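Local coordinates for protein octaprenyl-diphosphate synthase (Roseobacter denitrificans, PDB 4JXN) that probably extends farnesyl diphosphate with five isopentenyl diphosphate units to all-trans-octaprenyl diphosphate, a precursor of quinone side chains, in a magnesium-dependent reaction, at residues 316-319 with 320-324; 196-200 with 201-205; 277-280 with 281-285. All coordinates share one frame; numbering follows the deposited sequence.

Contact 1: residues 316-319 with 320-324; sequences HPVK and DMLVD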
loop_
_atom_site.group_PDB
_atom_site.type_symbol
_atom_site.label_atom_id
_atom_site.label_comp_id
_atom_site.label_asym_id
_atom_site.label_seq_id
_atom_site.Cartn_x
_atom_site.Cartn_y
_atom_site.Cartn_z
ATOM N N HIS A 316 32.591 5.666 17.593
ATOM C CA HIS A 316 31.394 5.553 18.406
ATOM C C HIS A 316 31.018 4.071 18.540
ATOM O O HIS A 316 31.140 3.315 17.578
ATOM C CB HIS A 316 30.247 6.331 17.741
ATOM C CG HIS A 316 28.991 6.344 18.545
ATOM N ND1 HIS A 316 28.073 5.323 18.491
ATOM C CD2 HIS A 316 28.516 7.229 19.451
ATOM C CE1 HIS A 316 27.080 5.577 19.324
ATOM N NE2 HIS A 316 27.322 6.733 19.912
ATOM N N PRO A 317 30.554 3.648 19.723
ATOM C CA PRO A 317 30.274 2.216 19.953
ATOM C C PRO A 317 29.297 1.576 18.988
ATOM O O PRO A 317 29.383 0.381 18.731
ATOM C CB PRO A 317 29.680 2.182 21.362
ATOM C CG PRO A 317 30.154 3.444 22.007
ATOM C CD PRO A 317 30.315 4.463 20.925
ATOM N N VAL A 318 28.345 2.350 18.501
ATOM C CA VAL A 318 27.428 1.868 17.470
ATOM C C VAL A 318 28.128 1.764 16.125
ATOM O O VAL A 318 27.802 0.872 15.343
ATOM C CB VAL A 318 26.152 2.732 17.358
ATOM C CG1 VAL A 318 25.287 2.274 16.197
ATOM C CG2 VAL A 318 25.349 2.648 18.649
ATOM N N LYS A 319 29.087 2.653 15.862
ATOM C CA LYS A 319 29.918 2.557 14.648
ATOM C C LYS A 319 30.555 1.162 14.570
ATOM O O LYS A 319 30.585 0.533 13.511
ATOM C CB LYS A 319 30.998 3.659 14.614
ATOM C CG LYS A 319 31.595 3.943 13.237
ATOM C CD LYS A 319 32.853 4.796 13.341
ATOM C CE LYS A 319 33.675 4.782 12.058
ATOM N NZ LYS A 319 35.092 5.186 12.284
ATOM N N ASP A 320 31.027 0.682 15.715
ATOM C CA ASP A 320 31.691 -0.611 15.815
ATOM C C ASP A 320 30.703 -1.742 15.528
ATOM O O ASP A 320 31.018 -2.671 14.793
ATOM C CB ASP A 320 32.286 -0.806 17.226
ATOM C CG ASP A 320 33.426 0.175 17.554
ATOM O OD1 ASP A 320 33.946 0.871 16.656
ATOM O OD2 ASP A 320 33.815 0.236 18.740
ATOM N N MET A 321 29.519 -1.654 16.136
ATOM C CA MET A 321 28.446 -2.625 15.944
ATOM C C MET A 321 28.097 -2.807 14.472
ATOM O O MET A 321 27.838 -3.910 14.026
ATOM C CB MET A 321 27.198 -2.158 16.692
ATOM C CG MET A 321 27.319 -2.276 18.204
ATOM S SD MET A 321 26.064 -1.312 19.080
ATOM C CE MET A 321 26.696 -1.340 20.757
ATOM N N LEU A 322 28.091 -1.704 13.732
ATOM C CA LEU A 322 27.743 -1.714 12.309
ATOM C C LEU A 322 28.823 -2.339 11.427
ATOM O O LEU A 322 28.525 -2.868 10.350
ATOM C CB LEU A 322 27.479 -0.288 11.835
ATOM C CG LEU A 322 26.224 0.450 12.345
ATOM C CD1 LEU A 322 25.962 1.673 11.491
ATOM C CD2 LEU A 322 24.989 -0.436 12.369
ATOM N N VAL A 323 30.071 -2.233 11.878
ATOM C CA VAL A 323 31.220 -2.886 11.240
ATOM C C VAL A 323 31.101 -4.400 11.421
ATOM O O VAL A 323 31.088 -5.142 10.442
ATOM C CB VAL A 323 32.555 -2.351 11.824
ATOM C CG1 VAL A 323 33.747 -3.131 11.288
ATOM C CG2 VAL A 323 32.716 -0.855 11.535
ATOM N N ASP A 324 30.977 -4.836 12.678
ATOM C CA ASP A 324 30.730 -6.236 13.017
ATOM C C ASP A 324 29.533 -6.814 12.244
ATOM O O ASP A 324 29.562 -7.965 11.814
ATOM C CB ASP A 324 30.494 -6.394 14.531
ATOM C CG ASP A 324 31.706 -5.986 15.375
ATOM O OD1 ASP A 324 32.841 -5.992 14.854
ATOM O OD2 ASP A 324 31.527 -5.660 16.571
HETATM O O HOH W 1 34.371 3.616 16.628
#

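Contact 2: residues 196-200 with 201-205; sequences AGAPD and DHVAA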
loop_
_atom_site.group_PDB
_atom_site.type_symbol
_atom_site.label_atom_id
_atom_site.label_comp_id
_atom_site.label_asym_id
_atom_site.label_seq_id
_atom_site.Cartn_x
_atom_site.Cartn_y
_atom_site.Cartn_z
ATOM N N ALA A 196 17.955 12.307 13.568
ATOM C CA ALA A 196 18.964 12.769 14.530
ATOM C C ALA A 196 19.459 14.188 14.232
ATOM O O ALA A 196 20.041 14.837 15.098
ATOM C CB ALA A 196 20.140 11.815 14.542
ATOM N N GLY A 197 19.253 14.635 12.992
ATOM C CA GLY A 197 19.691 15.943 12.527
ATOM C C GLY A 197 21.136 15.968 12.058
ATOM O O GLY A 197 21.767 17.029 12.030
ATOM N N ALA A 198 21.663 14.808 11.671
ATOM C CA ALA A 198 23.070 14.687 11.305
ATOM C C ALA A 198 23.374 15.460 10.023
ATOM O O ALA A 198 22.491 15.653 9.184
ATOM C CB ALA A 198 23.458 13.223 11.147
ATOM N N PRO A 199 24.627 15.916 9.873
ATOM C CA PRO A 199 25.021 16.615 8.645
ATOM C C PRO A 199 24.953 15.715 7.405
ATOM O O PRO A 199 24.941 14.492 7.525
ATOM C CB PRO A 199 26.466 17.038 8.931
ATOM C CG PRO A 199 26.947 16.093 9.985
ATOM C CD PRO A 199 25.743 15.808 10.833
ATOM N N ASP A 200 24.924 16.332 6.226
ATOM C CA ASP A 200 24.662 15.619 4.970
ATOM C C ASP A 200 25.697 14.556 4.596
ATOM O O ASP A 200 25.360 13.586 3.924
ATOM C CB ASP A 200 24.512 16.614 3.814
ATOM C CG ASP A 200 23.250 17.447 3.925
ATOM O OD1 ASP A 200 22.156 16.863 4.087
ATOM O OD2 ASP A 200 23.350 18.688 3.849
ATOM N N ASP A 201 26.949 14.740 5.003
ATOM C CA ASP A 201 27.976 13.720 4.774
ATOM C C ASP A 201 27.712 12.461 5.624
ATOM O O ASP A 201 27.784 11.339 5.122
ATOM C CB ASP A 201 29.405 14.279 4.985
ATOM C CG ASP A 201 29.625 14.884 6.371
ATOM O OD1 ASP A 201 28.656 15.380 6.985
ATOM O OD2 ASP A 201 30.784 14.874 6.841
ATOM N N HIS A 202 27.386 12.649 6.901
ATOM C CA HIS A 202 27.066 11.523 7.774
ATOM C C HIS A 202 25.872 10.734 7.206
ATOM O O HIS A 202 25.823 9.511 7.291
ATOM C CB HIS A 202 26.753 11.996 9.202
ATOM C CG HIS A 202 27.943 12.498 9.963
ATOM N ND1 HIS A 202 28.035 12.411 11.338
ATOM C CD2 HIS A 202 29.086 13.096 9.549
ATOM C CE1 HIS A 202 29.184 12.931 11.735
ATOM N NE2 HIS A 202 29.840 13.354 10.670
ATOM N N VAL A 203 24.928 11.449 6.606
ATOM C CA VAL A 203 23.684 10.861 6.100
ATOM C C VAL A 203 23.923 10.021 4.842
ATOM O O VAL A 203 23.468 8.883 4.741
ATOM C CB VAL A 203 22.638 11.976 5.841
ATOM C CG1 VAL A 203 21.391 11.425 5.170
ATOM C CG2 VAL A 203 22.286 12.698 7.149
ATOM N N ALA A 204 24.639 10.591 3.885
ATOM C CA ALA A 204 25.050 9.864 2.692
ATOM C C ALA A 204 25.814 8.582 3.022
ATOM O O ALA A 204 25.655 7.574 2.336
ATOM C CB ALA A 204 25.910 10.761 1.819
ATOM N N ALA A 205 26.660 8.633 4.054
ATOM C CA ALA A 205 27.429 7.459 4.498
ATOM C C ALA A 205 26.526 6.392 5.123
ATOM O O ALA A 205 26.749 5.183 4.977
ATOM C CB ALA A 205 28.507 7.870 5.492
#

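Contact 3: residues 277-280 with 281-285; sequences GDLQ and HAIAL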
loop_
_atom_site.group_PDB
_atom_site.type_symbol
_atom_site.label_atom_id
_atom_site.label_comp_id
_atom_site.label_asym_id
_atom_site.label_seq_id
_atom_site.Cartn_x
_atom_site.Cartn_y
_atom_site.Cartn_z
ATOM N N GLY A 277 17.183 -35.139 -12.128
ATOM C CA GLY A 277 18.568 -34.908 -12.546
ATOM C C GLY A 277 18.916 -33.460 -12.861
ATOM O O GLY A 277 20.094 -33.107 -12.910
ATOM N N ASP A 278 17.898 -32.620 -13.056
ATOM C CA ASP A 278 18.096 -31.238 -13.523
ATOM C C ASP A 278 18.739 -30.286 -12.506
ATOM O O ASP A 278 19.451 -29.365 -12.897
ATOM C CB ASP A 278 16.778 -30.636 -14.028
ATOM C CG ASP A 278 16.412 -31.119 -15.421
ATOM O OD1 ASP A 278 16.881 -32.205 -15.814
ATOM O OD2 ASP A 278 15.651 -30.415 -16.124
ATOM N N LEU A 279 18.482 -30.495 -11.220
ATOM C CA LEU A 279 19.106 -29.693 -10.165
ATOM C C LEU A 279 20.602 -29.999 -10.056
ATOM O O LEU A 279 21.418 -29.098 -9.842
ATOM C CB LEU A 279 18.423 -29.955 -8.816
ATOM C CG LEU A 279 19.013 -29.254 -7.587
ATOM C CD1 LEU A 279 18.762 -27.754 -7.656
ATOM C CD2 LEU A 279 18.442 -29.845 -6.306
ATOM N N GLN A 280 20.952 -31.274 -10.196
ATOM C CA GLN A 280 22.333 -31.713 -10.082
ATOM C C GLN A 280 23.139 -31.154 -11.234
ATOM O O GLN A 280 24.306 -30.799 -11.058
ATOM C CB GLN A 280 22.426 -33.242 -10.099
ATOM C CG GLN A 280 21.804 -33.921 -8.891
ATOM C CD GLN A 280 22.635 -33.762 -7.639
ATOM O OE1 GLN A 280 22.179 -33.189 -6.647
ATOM N NE2 GLN A 280 23.865 -34.269 -7.676
ATOM N N HIS A 281 22.508 -31.084 -12.408
ATOM C CA HIS A 281 23.158 -30.567 -13.602
ATOM C C HIS A 281 23.384 -29.051 -13.514
ATOM O O HIS A 281 24.480 -28.585 -13.824
ATOM C CB HIS A 281 22.363 -30.919 -14.856
ATOM C CG HIS A 281 23.087 -30.596 -16.123
ATOM N ND1 HIS A 281 24.313 -31.143 -16.439
ATOM C CD2 HIS A 281 22.775 -29.761 -17.139
ATOM C CE1 HIS A 281 24.725 -30.657 -17.595
ATOM N NE2 HIS A 281 23.817 -29.803 -18.034
ATOM N N ALA A 282 22.366 -28.308 -13.073
ATOM C CA ALA A 282 22.482 -26.855 -12.793
ATOM C C ALA A 282 23.646 -26.549 -11.868
ATOM O O ALA A 282 24.461 -25.672 -12.154
ATOM C CB ALA A 282 21.193 -26.322 -12.185
ATOM N N ILE A 283 23.724 -27.280 -10.757
ATOM C CA ILE A 283 24.792 -27.085 -9.770
ATOM C C ILE A 283 26.170 -27.378 -10.377
ATOM O O ILE A 283 27.134 -26.662 -10.122
ATOM C CB ILE A 283 24.549 -27.941 -8.494
ATOM C CG1 ILE A 283 23.352 -27.380 -7.710
ATOM C CG2 ILE A 283 25.777 -27.964 -7.590
ATOM C CD1 ILE A 283 22.867 -28.262 -6.581
ATOM N N ALA A 284 26.261 -28.441 -11.168
ATOM C CA ALA A 284 27.493 -28.751 -11.893
ATOM C C ALA A 284 27.937 -27.584 -12.793
ATOM O O ALA A 284 29.117 -27.260 -12.852
ATOM C CB ALA A 284 27.307 -30.010 -12.730
ATOM N N LEU A 285 26.980 -26.986 -13.510
ATOM C CA LEU A 285 27.248 -25.852 -14.391
ATOM C C LEU A 285 27.694 -24.619 -13.597
ATOM O O LEU A 285 28.551 -23.865 -14.056
ATOM C CB LEU A 285 26.028 -25.522 -15.271
ATOM C CG LEU A 285 25.595 -26.623 -16.251
ATOM C CD1 LEU A 285 24.361 -26.207 -17.030
ATOM C CD2 LEU A 285 26.727 -27.013 -17.188
#

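Contact 1: residues 316-319 with 320-324
His316 is the N-cap of helix 317-330 in this all-helical isoprenoid synthase, and the first turn closes when Asp320 N donates to His316 O at 3.2 Å, nearly along the C=O axis (162°). The capping bond ends on the imidazole: His316 ND1 accepts from Val318 N at 3.0 Å, with the donor tilted 32° out of the ring plane, while Pro317 CD lies over one ring face toward its rim. A water also bridges His316 and Asp320, accepting from His316 N and donating to Asp320 OD1 (2.8 Å). The Asp320 carboxylate beside this N-terminal turn would probably also interact favourably with the helix dipole.

Along another side of the helix, Met321 runs back over the start of the turn. With chi1 at -72°, Met321 CG sits beside its own backbone N and 3.4 Å from Pro317 O, and the extended chain beyond carries SD across Val318, 4.0 Å from Val318 CG2. Met15 and Tyr18 of helix 9-34 touch this methionine, and Val318 also meets Ala64 and Leu68 of helix 57-68. Were Met321 an alanine, Val318 CG2 would probably lose its sulfur neighbour and a gap would be likely to open toward helix 9-34. Leu322 donates through its backbone N to Val318 O, and its side chain follows the same carbonyl, Leu322 CG lying 3.4 Å from that oxygen. One turn after Lys319, Val323 N donates to Lys319 O, and Val323 CG2 stands 3.2 Å from that same oxygen.

Contact 2: residues 196-200 with 201-205
Pro199, the N-cap of helix 200-224, lays its ring over His202 in the first turn, while Asp200 and Asp201 begin the helix at the surface of the protein. Asp200 meets the next turn through its backbone and CB: its O accepts a nearly straight bond from Ala204 N at 3.1 Å, and Asp200 CB lies 3.3 Å from Asp201 N. Its carboxylate has a long, weak ion pair with Arg140.

Pro199 CG is 3.8 Å from the centroid of the His202 imidazole and 16° off the ring normal, a CH-pi contact over one face, the two side chains crossing at a slant. In His202, chi1 of -71° sets CG beside its own backbone N, which brings one ring face under Pro199 CG. Leu313 and Pro314, from the loop that precedes helix 317-330, also touch His202. Asp201 approaches the proline too: Asp201 OD1 stands 3.4 Å from Pro199 CB, whereas OD2 lies in plane at the edge of the imidazole.

Gly197, at positive phi, ends helix 170-196 in a Schellman motif, so the chain turns from one helix to the next within three residues. Val203 then binds back to this connection: Val203 N donates to Pro199 O at 3.2 Å, and Val203 CG2 lies 3.6 Å from Ala198 O and 4.2 Å from Ala198 CB.

Contact 3: residues 277-280 with 281-285
Leu279 and Ile283, one turn apart, make the side-chain contact here, with Leu279 CG 4.1 Å from Ile283 CD1. The isoleucine torsion accounts for it: with chi1 at -70°, Ile283 CG1 sits beside its own backbone N and 3.4 Å from Leu279 O, and the terminal methyl goes on to the leucine branch point. Leu279 O accepts from Ile283 N at 3.1 Å; the isoleucine therefore meets Leu279 through both its backbone and its side chain. Two small residues sit close to the carbonyls of the turn before: Ala282 CB is 3.6 Å from Asp278 O, and Ala284 CB is 3.5 Å from Gln280 O.

These residues form the first turns of helix 278-288, a short helix in the all-alpha prenyl synthase fold. Gly277 is its N-cap; Gly277 O accepts from His281 N at 3.2 Å, and the backbone angles of this glycine would jam a CB against the carbonyl of the residue before. Asp278 O and Gln280 O also accept, from Ala282 N and Ala284 N, by straighter bonds.

Farther out, Leu279 and Ala282 rest on Phe241 of helix 239-242. The salt bridge from Asp278 OD2 to Arg267 NH2 ties the start of the helix to helix 259-270; a weak hydrogen bond joins the same OD2 to Glu275 N. The His281 ring stacks edge-to-face with Phe264 of helix 259-270, and Leu285 CG lies 4.1 Å above the plane of the His281 imidazole, offset toward its rim.

All three contacts lie at helix starts, but a side chain caps only in contact 1, where a water also bridges. Contact 2 lies at the surface, whereas contacts 1 and 3 are partly buried. Contacts 1 and 2 are neighbours, their centres about 16 Å apart, and the elements they begin meet: His202 touches the loop leading into helix 317-330, and Tyr209 of helix 200-224 bonds Leu322 O. Contact 3, about 41 Å from contact 1 and 47 Å from contact 2, centre to centre, lies on helix 278-288, against helices 239-242 and 259-270. A proline-histidine CH-pi contact marks contact 2; aliphatic packing marks contact 3, whose Asp278 also pairs with Arg267 of a neighbouring helix.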